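Local coordinates for variant surface glycoprotein MITAT 1.1 (Trypanosoma brucei brucei, PDB 5LY9) that forms part of the dense glycoprotein coat on the parasite surface, whose antigenic variation lets the trypanosome evade the host immune response, at residues K48-L53 against L67-F72; A54-T59 against D320-P325; L62-L67 against A302-L307; L280-L285 against N294-K299. All coordinates share one frame; numbering follows the deposited sequence.

All four contacts lie on one side of the chain's centre. Interactions 1 and 3 are largely buried, and both use helix 62-114. Interactions 2 and 4 are surface contacts. Interaction 1 packs the two long helices together, joining valine packing on ring and arginine carbons with a serine hydroxyl over the arginine face and a water bridge. Interaction 2 takes the end of helix 24-55 to Glu322 and rests on a salt bridge and a hydrogen bond from a side-chain amide. Interaction 3 docks helix 295-304 with leucines, a phenylalanine and one hydrogen bond. Interaction 4 packs that helix on helix 275-285 through valine and aliphatic carbons. Gln63 of interaction 3 and Lys299 of interaction 4 are hydrogen-bonded.

Interaction 1: residues K48-L53 against L67-F72; sequences KVSIYL and LLRGYF. With NAG (2-acetamido-2-deoxy-beta-D-glucopyranose), chain C; NAG (2-acetamido-2-deoxy-beta-D-glucopyranose), chain B.
Val49 and Arg69 face each other where helix 24-55 runs against helix 62-114. Their CA atoms are 5.5 Å apart. Val49 divides its two methyls. Val49 CG1, anti to its own backbone N, lies 3.8 Å from Arg69 CB, the side chains crossing obliquely. Val49 CG2 turns the other way and meets the ring edge 4.0 Å from Phe72 CE2. Val49 and Phe72 cross at about a right angle.

Arg69 leaves its helix with CG anti to the backbone N, then bends at chi2 (-109°). This brings its guanidinium flat beneath the hydroxyl of Ser50. Ser50 OG sits over the centre of one face, 3.1 Å from Arg69 CZ. The N-H groups lie in the wrong direction to bond to it, and OG is hydrogen-bonded to Glu46 O in its own helix. The polar link runs through a water instead. It accepts from Arg69 NH1 at 2.8 Å and donates to Ser50 O.

At the glycan side, Lys48 NZ donates to O3 of the chain C NAG at 2.9 Å, and Phe72 CZ lies 3.7 Å from C6 of the chain B NAG. Arg69 also packs on Ser351 of the second subunit. The segment axes approach to 9.0 Å at 148°. This near-antiparallel pairing belongs to the long helical hairpin of the A-type VSG N-terminal domain.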
# COMPACT_ATOMS: atom_id res chain seq x y z
N LYS A 48 14.01 -13.70 -22.25
CA LYS A 48 13.86 -14.26 -23.61
C LYS A 48 15.06 -13.93 -24.43
O LYS A 48 15.61 -14.80 -25.09
CB LYS A 48 12.56 -13.82 -24.30
CG LYS A 48 11.36 -14.38 -23.57
CD LYS A 48 10.06 -14.19 -24.27
CE LYS A 48 8.91 -13.96 -23.33
NZ LYS A 48 7.62 -14.05 -24.05
N VAL A 49 15.46 -12.66 -24.43
CA VAL A 49 16.66 -12.28 -25.22
C VAL A 49 17.88 -12.99 -24.68
O VAL A 49 18.70 -13.49 -25.45
CB VAL A 49 16.86 -10.75 -25.33
CG1 VAL A 49 17.97 -10.46 -26.29
CG2 VAL A 49 15.57 -10.04 -25.81
N SER A 50 18.00 -13.09 -23.35
CA SER A 50 19.14 -13.80 -22.73
C SER A 50 19.22 -15.27 -23.13
O SER A 50 20.31 -15.80 -23.39
CB SER A 50 19.08 -13.75 -21.22
OG SER A 50 19.06 -12.40 -20.70
N ILE A 51 18.07 -15.94 -23.15
CA ILE A 51 18.00 -17.31 -23.54
C ILE A 51 18.40 -17.49 -25.02
O ILE A 51 19.18 -18.38 -25.36
CB ILE A 51 16.55 -17.88 -23.32
CG1 ILE A 51 16.21 -18.01 -21.82
CG2 ILE A 51 16.39 -19.18 -24.10
CD1 ILE A 51 14.71 -18.01 -21.52
N TYR A 52 17.89 -16.61 -25.88
CA TYR A 52 18.23 -16.69 -27.30
C TYR A 52 19.76 -16.56 -27.46
O TYR A 52 20.41 -17.29 -28.24
CB TYR A 52 17.59 -15.56 -28.05
CG TYR A 52 17.83 -15.66 -29.53
CD1 TYR A 52 18.93 -15.13 -30.09
CD2 TYR A 52 16.84 -16.23 -30.36
CE1 TYR A 52 19.15 -15.26 -31.48
CE2 TYR A 52 17.02 -16.31 -31.74
CZ TYR A 52 18.17 -15.84 -32.28
OH TYR A 52 18.39 -15.94 -33.65
N LEU A 53 20.35 -15.59 -26.78
CA LEU A 53 21.79 -15.42 -26.86
C LEU A 53 22.53 -16.61 -26.34
O LEU A 53 23.58 -17.02 -26.93
CB LEU A 53 22.21 -14.21 -26.08
CG LEU A 53 21.83 -12.89 -26.71
CD1 LEU A 53 21.86 -11.75 -25.69
CD2 LEU A 53 22.78 -12.59 -27.83
N LEU A 67 22.28 -5.40 -26.74
CA LEU A 67 21.70 -4.11 -26.45
C LEU A 67 20.31 -4.23 -25.94
O LEU A 67 19.93 -3.62 -24.90
CB LEU A 67 21.75 -3.25 -27.68
CG LEU A 67 21.14 -1.89 -27.47
CD1 LEU A 67 21.89 -1.05 -26.40
CD2 LEU A 67 21.06 -1.17 -28.75
N LEU A 68 19.46 -5.05 -26.60
CA LEU A 68 18.10 -5.17 -26.18
C LEU A 68 17.98 -5.86 -24.82
O LEU A 68 17.18 -5.46 -23.99
CB LEU A 68 17.27 -5.92 -27.25
CG LEU A 68 17.03 -5.09 -28.49
CD1 LEU A 68 16.53 -5.99 -29.66
CD2 LEU A 68 16.08 -3.97 -28.25
N ARG A 69 18.81 -6.88 -24.59
CA ARG A 69 18.85 -7.62 -23.30
C ARG A 69 19.22 -6.65 -22.20
O ARG A 69 18.60 -6.64 -21.15
CB ARG A 69 19.86 -8.73 -23.43
CG ARG A 69 20.10 -9.55 -22.15
CD ARG A 69 21.44 -9.30 -21.52
NE ARG A 69 21.60 -10.25 -20.43
CZ ARG A 69 22.03 -11.51 -20.57
NH1 ARG A 69 22.50 -12.00 -21.72
NH2 ARG A 69 21.99 -12.29 -19.53
N GLY A 70 20.25 -5.85 -22.48
CA GLY A 70 20.70 -4.82 -21.51
C GLY A 70 19.65 -3.80 -21.23
O GLY A 70 19.48 -3.38 -20.05
N TYR A 71 18.91 -3.39 -22.27
CA TYR A 71 17.82 -2.46 -22.13
C TYR A 71 16.71 -2.98 -21.25
O TYR A 71 16.27 -2.34 -20.29
CB TYR A 71 17.34 -2.03 -23.49
CG TYR A 71 16.04 -1.37 -23.51
CD1 TYR A 71 15.92 -0.02 -23.38
CD2 TYR A 71 14.91 -2.13 -23.66
CE1 TYR A 71 14.70 0.56 -23.32
CE2 TYR A 71 13.69 -1.59 -23.60
CZ TYR A 71 13.57 -0.21 -23.46
OH TYR A 71 12.28 0.36 -23.49
N PHE A 72 16.26 -4.17 -21.56
CA PHE A 72 15.19 -4.72 -20.73
C PHE A 72 15.65 -4.93 -19.29
O PHE A 72 14.89 -4.67 -18.35
CB PHE A 72 14.69 -6.08 -21.30
CG PHE A 72 13.97 -5.95 -22.62
CD1 PHE A 72 12.91 -5.10 -22.77
CD2 PHE A 72 14.32 -6.74 -23.71
CE1 PHE A 72 12.21 -4.94 -24.00
CE2 PHE A 72 13.68 -6.59 -24.94
CZ PHE A 72 12.65 -5.70 -25.08
C1 NAG C . 6.88 -8.78 -25.24
C2 NAG C . 7.57 -10.10 -25.46
C3 NAG C . 6.75 -11.06 -26.32
C4 NAG C . 5.31 -11.17 -25.79
C5 NAG C . 4.78 -9.75 -25.66
C6 NAG C . 3.35 -9.64 -25.19
C7 NAG C . 9.96 -10.49 -25.56
C8 NAG C . 11.20 -10.37 -26.38
N2 NAG C . 8.87 -9.98 -26.10
O3 NAG C . 7.34 -12.38 -26.38
O4 NAG C . 4.48 -12.11 -26.57
O5 NAG C . 5.60 -9.01 -24.71
O6 NAG C . 3.27 -10.28 -23.94
O7 NAG C . 9.93 -10.95 -24.45
C1 NAG B . 8.13 -4.10 -23.33
C2 NAG B . 6.89 -4.81 -22.82
C3 NAG B . 7.03 -6.29 -22.87
C4 NAG B . 7.40 -6.67 -24.31
C5 NAG B . 8.66 -5.94 -24.73
C6 NAG B . 9.10 -6.18 -26.18
C7 NAG B . 5.55 -3.65 -21.13
C8 NAG B . 5.35 -3.28 -19.69
N2 NAG B . 6.61 -4.40 -21.45
O3 NAG B . 5.79 -6.89 -22.53
O4 NAG B . 7.66 -8.07 -24.30
O5 NAG B . 8.42 -4.56 -24.65
O6 NAG B . 7.98 -5.99 -27.06
O7 NAG B . 4.80 -3.26 -21.99
O HOH W 1 22.64 -14.79 -22.18

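Interaction 2: residues A54-T59 against D320-P325; sequences AKNPET and DAEIIP. With NAG (2-acetamido-2-deoxy-beta-D-glucopyranose), chain C; MAN (alpha-D-mannopyranose), chain D.
Glu322 OE2 is the centre of this contact and accepts two bonds across it. Lys55 NZ reaches it tip to tip at 2.7 Å, as a salt bridge. Asn56 ND2 gives the second bond at 3.0 Å. That bond is almost straight, with an N-H...O angle of 177°, and OE2 lies in the amide plane. Neither donor lies in the carboxylate plane: Lys55 NZ approaches OE2 from one side and Asn56 ND2 from the other. The amide and carboxylate planes are 75° apart. Two donors on one oxygen would probably favour the charged carboxylate.

The torsions bring these groups together. Lys55 runs extended from its helix and bends only at chi4, which turns NZ toward Glu322. Glu322 has CG anti to its backbone N and bends at chi2. Asn56 is the first residue to leave the helical conformation, and its ND2 also donates to Tyr52 O.

Water forms the next shell. One water accepts from Lys55 NZ and donates to Ile323 O at 2.9 Å. Another donates to Glu322 OE1 at 2.8 Å and weakly to Asn56 OD1. Beside the salt bridge, Lys55 CE lies 3.5 Å from Ile323 O.

Further out, Asp320 OD1 accepts from O3 of the chain C NAG at 2.5 Å, the same hydroxyl that receives Lys48 NZ. Backbone bonds of Glu322 with Leu337 and of Ile324 with Ala335 hold the 320-325 segment. The contact ties the C-terminal end of helix 24-55, where Asn56 to Thr59 makes a type I turn, to Glu322, the link between helix 313-321 and strand 323-324, paired antiparallel with 335-336.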
# COMPACT_ATOMS: atom_id res chain seq x y z
N ALA A 54 22.11 -17.13 -25.19
CA ALA A 54 22.80 -18.31 -24.67
C ALA A 54 22.71 -19.52 -25.58
O ALA A 54 23.68 -20.31 -25.64
CB ALA A 54 22.27 -18.67 -23.30
N LYS A 55 21.61 -19.62 -26.29
CA LYS A 55 21.33 -20.74 -27.16
C LYS A 55 22.05 -20.55 -28.47
O LYS A 55 22.38 -21.55 -29.15
CB LYS A 55 19.85 -20.84 -27.34
CG LYS A 55 19.34 -21.98 -28.19
CD LYS A 55 17.82 -22.09 -28.11
CE LYS A 55 17.33 -23.30 -28.87
NZ LYS A 55 17.50 -23.11 -30.34
N ASN A 56 22.35 -19.29 -28.83
CA ASN A 56 22.87 -18.94 -30.16
C ASN A 56 24.11 -18.06 -30.12
O ASN A 56 24.07 -16.90 -30.54
CB ASN A 56 21.81 -18.27 -31.01
CG ASN A 56 20.63 -19.17 -31.32
OD1 ASN A 56 20.67 -19.95 -32.25
ND2 ASN A 56 19.58 -19.00 -30.61
N PRO A 57 25.23 -18.58 -29.61
CA PRO A 57 26.38 -17.75 -29.42
C PRO A 57 26.94 -17.23 -30.71
O PRO A 57 27.58 -16.19 -30.70
CB PRO A 57 27.42 -18.71 -28.72
CG PRO A 57 26.95 -20.05 -29.03
CD PRO A 57 25.43 -19.90 -28.97
N GLU A 58 26.70 -17.93 -31.82
CA GLU A 58 27.24 -17.49 -33.08
C GLU A 58 26.28 -16.61 -33.84
O GLU A 58 26.47 -16.38 -35.01
CB GLU A 58 27.66 -18.68 -33.93
CG GLU A 58 28.56 -19.58 -33.15
CD GLU A 58 28.99 -20.77 -33.96
OE1 GLU A 58 29.65 -20.51 -34.99
OE2 GLU A 58 28.62 -21.91 -33.58
N THR A 59 25.23 -16.10 -33.18
CA THR A 59 24.26 -15.23 -33.85
C THR A 59 24.94 -14.08 -34.57
O THR A 59 25.88 -13.45 -34.02
CB THR A 59 23.24 -14.64 -32.78
OG1 THR A 59 22.25 -13.85 -33.45
CG2 THR A 59 23.97 -13.83 -31.69
N ASP A 320 11.19 -14.24 -30.23
CA ASP A 320 9.86 -14.87 -29.99
C ASP A 320 9.64 -16.20 -30.73
O ASP A 320 9.08 -17.12 -30.17
CB ASP A 320 8.74 -13.92 -30.38
CG ASP A 320 8.51 -12.82 -29.35
OD1 ASP A 320 9.03 -12.91 -28.19
OD2 ASP A 320 7.82 -11.83 -29.73
N ALA A 321 10.18 -16.32 -31.94
CA ALA A 321 9.99 -17.51 -32.75
C ALA A 321 10.90 -18.66 -32.34
O ALA A 321 10.72 -19.80 -32.77
CB ALA A 321 10.31 -17.10 -34.20
N GLU A 322 11.89 -18.39 -31.49
CA GLU A 322 12.89 -19.36 -31.18
C GLU A 322 12.24 -20.48 -30.35
O GLU A 322 11.62 -20.21 -29.35
CB GLU A 322 14.10 -18.73 -30.46
CG GLU A 322 15.26 -19.67 -30.21
CD GLU A 322 16.15 -19.94 -31.44
OE1 GLU A 322 15.84 -19.44 -32.53
OE2 GLU A 322 17.19 -20.64 -31.27
N ILE A 323 12.42 -21.72 -30.78
CA ILE A 323 11.79 -22.83 -30.12
C ILE A 323 12.65 -23.39 -29.00
O ILE A 323 13.83 -23.62 -29.17
CB ILE A 323 11.50 -24.00 -31.11
CG1 ILE A 323 10.51 -23.55 -32.15
CG2 ILE A 323 10.98 -25.25 -30.37
CD1 ILE A 323 9.11 -23.59 -31.62
N ILE A 324 12.04 -23.57 -27.84
CA ILE A 324 12.68 -24.25 -26.75
C ILE A 324 12.19 -25.69 -26.74
O ILE A 324 11.01 -25.94 -26.53
CB ILE A 324 12.31 -23.59 -25.38
CG1 ILE A 324 12.55 -22.08 -25.44
CG2 ILE A 324 13.09 -24.26 -24.28
CD1 ILE A 324 13.93 -21.69 -25.93
N PRO A 325 13.08 -26.62 -26.95
CA PRO A 325 12.68 -28.02 -27.08
C PRO A 325 12.27 -28.63 -25.78
O PRO A 325 12.73 -28.22 -24.71
CB PRO A 325 13.92 -28.72 -27.60
CG PRO A 325 15.00 -27.79 -27.50
CD PRO A 325 14.47 -26.40 -27.35
C1 NAG C . 6.88 -8.78 -25.24
C2 NAG C . 7.57 -10.10 -25.46
C3 NAG C . 6.75 -11.06 -26.32
C4 NAG C . 5.31 -11.17 -25.79
C5 NAG C . 4.78 -9.75 -25.66
C6 NAG C . 3.35 -9.64 -25.19
C7 NAG C . 9.96 -10.49 -25.56
C8 NAG C . 11.20 -10.37 -26.38
N2 NAG C . 8.87 -9.98 -26.10
O3 NAG C . 7.34 -12.38 -26.38
O4 NAG C . 4.48 -12.11 -26.57
O5 NAG C . 5.60 -9.01 -24.71
O6 NAG C . 3.27 -10.28 -23.94
O7 NAG C . 9.93 -10.95 -24.45
C1 MAN D . 3.86 -14.01 -32.21
C2 MAN D . 2.82 -14.54 -33.18
C3 MAN D . 2.37 -15.88 -32.65
C4 MAN D . 3.54 -16.83 -32.43
C5 MAN D . 4.74 -16.22 -31.68
C6 MAN D . 6.07 -16.93 -31.97
O2 MAN D . 3.38 -14.61 -34.53
O3 MAN D . 1.40 -16.34 -33.61
O4 MAN D . 3.08 -17.93 -31.67
O5 MAN D . 4.96 -14.89 -32.09
O6 MAN D . 6.80 -16.35 -33.10
O HOH W 2 15.42 -24.80 -31.23
O HOH W 3 17.94 -19.76 -34.37

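Interaction 3: residues L62-L67 against A302-L307; sequences LQQLTL and ALFGGL. Unlike the reference sequence in segment 62-67: Leu65 (reference Ser).
One hydrogen bond joins the segments. Gln64 NE2 donates to Leu303 O at 2.9 Å, with an N-H...O angle of 168°. Gln64 NE2 lies in the plane of the Leu303 carbonyl, on a lone pair, and the oxygen stays in the amide plane of Gln64. A bend at chi2 (87°) brings the amide over to this carbonyl.

The rest is van der Waals packing, mostly of carbon on carbon. Leu303 points toward helix 62-114, and its CD2 does most of the touching. Leu303 CD2 lies 3.7 Å from Gln63 CB, where the two side chains cross at about a right angle, and 3.8 Å from Gln64 CD. The Phe304 ring follows. Gln64 slides past it in the opposite direction, with CB 3.8 Å from Phe304 CE1 and the amide and ring planes 84° apart. Leu67 comes to the ring at its edge, in the plane, with CD2 3.8 Å from Phe304 CE2. Leu67 CD2 also lies 4.3 Å from Leu303 CD1.

Outside the pair, Gln63 OE1 bonds to Lys299 NZ, and the Phe304 ring meets Tyr315 nearly at right angles. Leu62 packs on Ala358 of the second subunit. Helix 295-304 ends here, and Gly305 follows with positive phi.

The straight, in-plane bond fixes the Gln64 amide, in the first turn of helix 62-114. It also satisfies the Leu303 carbonyl in the last turn of helix 295-304, while Leu303, Phe304 and Leu67 supply the buried apolar part.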
# COMPACT_ATOMS: atom_id res chain seq x y z
N LEU A 62 24.46 -10.33 -32.66
CA LEU A 62 25.01 -10.30 -31.29
C LEU A 62 24.85 -8.91 -30.67
O LEU A 62 24.38 -8.84 -29.51
CB LEU A 62 26.47 -10.75 -31.28
CG LEU A 62 27.12 -10.65 -29.90
CD1 LEU A 62 26.40 -11.57 -28.95
CD2 LEU A 62 28.58 -11.00 -29.96
N GLN A 63 25.26 -7.85 -31.37
CA GLN A 63 25.24 -6.56 -30.79
C GLN A 63 23.81 -6.02 -30.60
O GLN A 63 23.52 -5.43 -29.57
CB GLN A 63 26.05 -5.53 -31.56
CG GLN A 63 27.56 -5.83 -31.54
CD GLN A 63 28.37 -4.78 -32.33
OE1 GLN A 63 28.07 -3.61 -32.32
NE2 GLN A 63 29.43 -5.19 -32.95
N GLN A 64 22.94 -6.22 -31.58
CA GLN A 64 21.52 -5.80 -31.47
C GLN A 64 20.86 -6.48 -30.27
O GLN A 64 20.18 -5.86 -29.44
CB GLN A 64 20.75 -6.21 -32.72
CG GLN A 64 21.22 -5.50 -33.97
CD GLN A 64 22.39 -6.12 -34.72
OE1 GLN A 64 23.13 -6.96 -34.22
NE2 GLN A 64 22.61 -5.63 -35.94
N LEU A 65 21.11 -7.76 -30.12
CA LEU A 65 20.42 -8.54 -29.06
C LEU A 65 21.02 -8.27 -27.65
O LEU A 65 20.30 -8.20 -26.66
CB LEU A 65 20.49 -10.02 -29.41
CG LEU A 65 19.63 -10.36 -30.65
CD1 LEU A 65 19.74 -11.81 -30.97
CD2 LEU A 65 18.18 -10.06 -30.38
N THR A 66 22.33 -8.07 -27.59
CA THR A 66 23.00 -7.67 -26.35
C THR A 66 22.39 -6.36 -25.84
O THR A 66 22.07 -6.22 -24.68
CB THR A 66 24.48 -7.54 -26.52
OG1 THR A 66 25.05 -8.83 -26.81
CG2 THR A 66 25.16 -7.00 -25.30
N LEU A 67 22.28 -5.40 -26.74
CA LEU A 67 21.70 -4.11 -26.45
C LEU A 67 20.31 -4.23 -25.94
O LEU A 67 19.93 -3.62 -24.90
CB LEU A 67 21.75 -3.25 -27.68
CG LEU A 67 21.14 -1.89 -27.47
CD1 LEU A 67 21.89 -1.05 -26.40
CD2 LEU A 67 21.06 -1.17 -28.75
N ALA A 302 23.50 1.90 -37.80
CA ALA A 302 24.25 0.75 -38.29
C ALA A 302 23.77 -0.57 -37.80
O ALA A 302 23.98 -1.62 -38.44
CB ALA A 302 25.74 0.95 -37.97
N LEU A 303 23.15 -0.59 -36.63
CA LEU A 303 22.65 -1.82 -36.05
C LEU A 303 21.28 -2.23 -36.60
O LEU A 303 21.02 -3.38 -36.86
CB LEU A 303 22.52 -1.64 -34.53
CG LEU A 303 23.86 -1.68 -33.72
CD1 LEU A 303 23.55 -1.29 -32.27
CD2 LEU A 303 24.47 -3.05 -33.83
N PHE A 304 20.40 -1.23 -36.70
CA PHE A 304 18.96 -1.42 -36.83
C PHE A 304 18.43 -0.86 -38.17
O PHE A 304 17.26 -1.09 -38.54
CB PHE A 304 18.23 -0.74 -35.62
CG PHE A 304 18.42 -1.46 -34.35
CD1 PHE A 304 17.92 -2.75 -34.16
CD2 PHE A 304 19.13 -0.90 -33.35
CE1 PHE A 304 18.21 -3.46 -32.99
CE2 PHE A 304 19.36 -1.58 -32.14
CZ PHE A 304 18.95 -2.87 -32.00
N GLY A 305 19.24 -0.19 -38.94
CA GLY A 305 18.76 0.30 -40.21
C GLY A 305 18.06 1.63 -40.20
O GLY A 305 17.48 2.04 -41.21
N GLY A 306 18.12 2.35 -39.07
CA GLY A 306 17.43 3.65 -38.93
C GLY A 306 17.13 3.89 -37.44
O GLY A 306 17.56 3.11 -36.59
N LEU A 307 16.45 4.96 -37.15
CA LEU A 307 16.11 5.36 -35.78
C LEU A 307 14.63 5.24 -35.46
O LEU A 307 14.22 5.49 -34.33
CB LEU A 307 16.61 6.76 -35.49
CG LEU A 307 18.13 7.06 -35.60
CD1 LEU A 307 18.50 8.55 -35.48
CD2 LEU A 307 18.91 6.21 -34.62

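Interaction 4: residues L280-L285 against N294-K299; sequences LVKTLL and NAEATK
The main contact is apolar. Val281 points toward helix 295-304, with CG1 anti to the backbone N. Val281 CG1 sits 3.8 Å from Lys299 CB and 3.9 Å from Glu296 CA, so it rests on one turn of the other helix. The side chains of Val281 and Lys299 cross obliquely. Leu285 adds its CB, 4.2 Å from Lys299 CE.

Lys282 takes part through its carbon chain, and Glu296 bends at chi2 to lay carboxylate OE2 alongside it, 3.6 Å from Lys282 CB. The two side chains lie side by side and point the same way. Lys282 runs extended, so NZ stays 5.3 Å from Glu296 OE2, and the opposite charges are near but not in contact.

The polar link is indirect. Lys299 also bends at chi2, and its NZ ends at a water and at Gln63 OE1 of helix 62-114. The water donates to Leu285 O at 2.9 Å and accepts from Lys299 NZ at 3.0 Å.

The segment axes approach to 9.5 Å and are inclined at 77°. Helices 275-285, 295-304 and 62-114 all touch one another: Leu280 packs on Leu67 and Tyr71 of helix 62-114. Leu284 packs on Asn352 of the second subunit.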
# COMPACT_ATOMS: atom_id res chain seq x y z
N LEU A 280 22.90 2.73 -23.09
CA LEU A 280 23.53 1.39 -23.21
C LEU A 280 24.38 1.22 -24.48
O LEU A 280 25.23 0.35 -24.50
CB LEU A 280 22.50 0.27 -23.13
CG LEU A 280 21.95 0.03 -21.75
CD1 LEU A 280 20.66 -0.71 -21.83
CD2 LEU A 280 23.01 -0.69 -20.96
N VAL A 281 24.12 2.01 -25.54
CA VAL A 281 24.90 1.94 -26.71
C VAL A 281 26.33 2.32 -26.33
O VAL A 281 27.30 1.67 -26.69
CB VAL A 281 24.32 2.78 -27.87
CG1 VAL A 281 25.31 2.86 -29.04
CG2 VAL A 281 22.97 2.18 -28.34
N LYS A 282 26.42 3.38 -25.56
CA LYS A 282 27.69 3.90 -25.09
C LYS A 282 28.31 2.94 -24.05
O LYS A 282 29.45 2.52 -24.23
CB LYS A 282 27.49 5.25 -24.48
CG LYS A 282 28.85 5.79 -24.03
CD LYS A 282 28.74 7.21 -23.58
CE LYS A 282 30.11 7.70 -23.08
NZ LYS A 282 29.86 8.91 -22.28
N THR A 283 27.52 2.47 -23.12
CA THR A 283 27.97 1.51 -22.11
C THR A 283 28.50 0.20 -22.66
O THR A 283 29.55 -0.26 -22.20
CB THR A 283 26.84 1.22 -21.13
OG1 THR A 283 26.53 2.46 -20.49
CG2 THR A 283 27.22 0.15 -20.01
N LEU A 284 27.77 -0.44 -23.58
CA LEU A 284 28.06 -1.81 -24.02
C LEU A 284 28.73 -1.93 -25.35
O LEU A 284 29.43 -2.88 -25.59
CB LEU A 284 26.74 -2.61 -24.06
CG LEU A 284 26.09 -2.90 -22.70
CD1 LEU A 284 24.73 -3.58 -22.90
CD2 LEU A 284 27.07 -3.68 -21.80
N LEU A 285 28.55 -0.96 -26.25
CA LEU A 285 28.93 -1.18 -27.64
C LEU A 285 30.01 -0.24 -28.18
O LEU A 285 30.73 -0.62 -29.07
CB LEU A 285 27.67 -1.21 -28.51
CG LEU A 285 26.54 -2.17 -28.22
CD1 LEU A 285 25.40 -2.12 -29.29
CD2 LEU A 285 27.00 -3.59 -28.18
N ASN A 294 27.41 12.38 -31.53
CA ASN A 294 26.25 11.58 -31.89
C ASN A 294 26.63 10.17 -32.31
O ASN A 294 26.00 9.57 -33.18
CB ASN A 294 25.36 12.23 -32.98
CG ASN A 294 24.79 13.57 -32.57
OD1 ASN A 294 24.60 14.50 -33.42
ND2 ASN A 294 24.56 13.73 -31.26
N ALA A 295 27.62 9.62 -31.61
CA ALA A 295 28.09 8.27 -31.88
C ALA A 295 26.99 7.22 -31.61
O ALA A 295 26.87 6.22 -32.31
CB ALA A 295 29.32 7.97 -31.04
N GLU A 296 26.16 7.50 -30.63
CA GLU A 296 25.07 6.53 -30.32
C GLU A 296 24.06 6.38 -31.44
O GLU A 296 23.68 5.23 -31.80
CB GLU A 296 24.38 6.83 -29.00
CG GLU A 296 25.29 6.76 -27.80
CD GLU A 296 25.99 8.07 -27.51
OE1 GLU A 296 26.00 8.98 -28.34
OE2 GLU A 296 26.58 8.19 -26.41
N ALA A 297 23.63 7.51 -31.97
CA ALA A 297 22.72 7.54 -33.11
C ALA A 297 23.28 6.83 -34.34
O ALA A 297 22.59 6.01 -34.99
CB ALA A 297 22.34 8.98 -33.48
N THR A 298 24.55 7.08 -34.61
CA THR A 298 25.24 6.44 -35.74
C THR A 298 25.32 4.98 -35.55
O THR A 298 25.04 4.25 -36.47
CB THR A 298 26.66 7.00 -35.85
OG1 THR A 298 26.54 8.39 -36.15
CG2 THR A 298 27.39 6.33 -36.96
N LYS A 299 25.65 4.51 -34.34
CA LYS A 299 25.73 3.08 -34.09
C LYS A 299 24.35 2.44 -34.20
O LYS A 299 24.20 1.35 -34.73
CB LYS A 299 26.31 2.82 -32.72
CG LYS A 299 26.40 1.35 -32.39
CD LYS A 299 27.39 0.68 -33.29
CE LYS A 299 27.80 -0.58 -32.67
NZ LYS A 299 28.78 -1.34 -33.53
O HOH W 4 30.97 -0.07 -31.95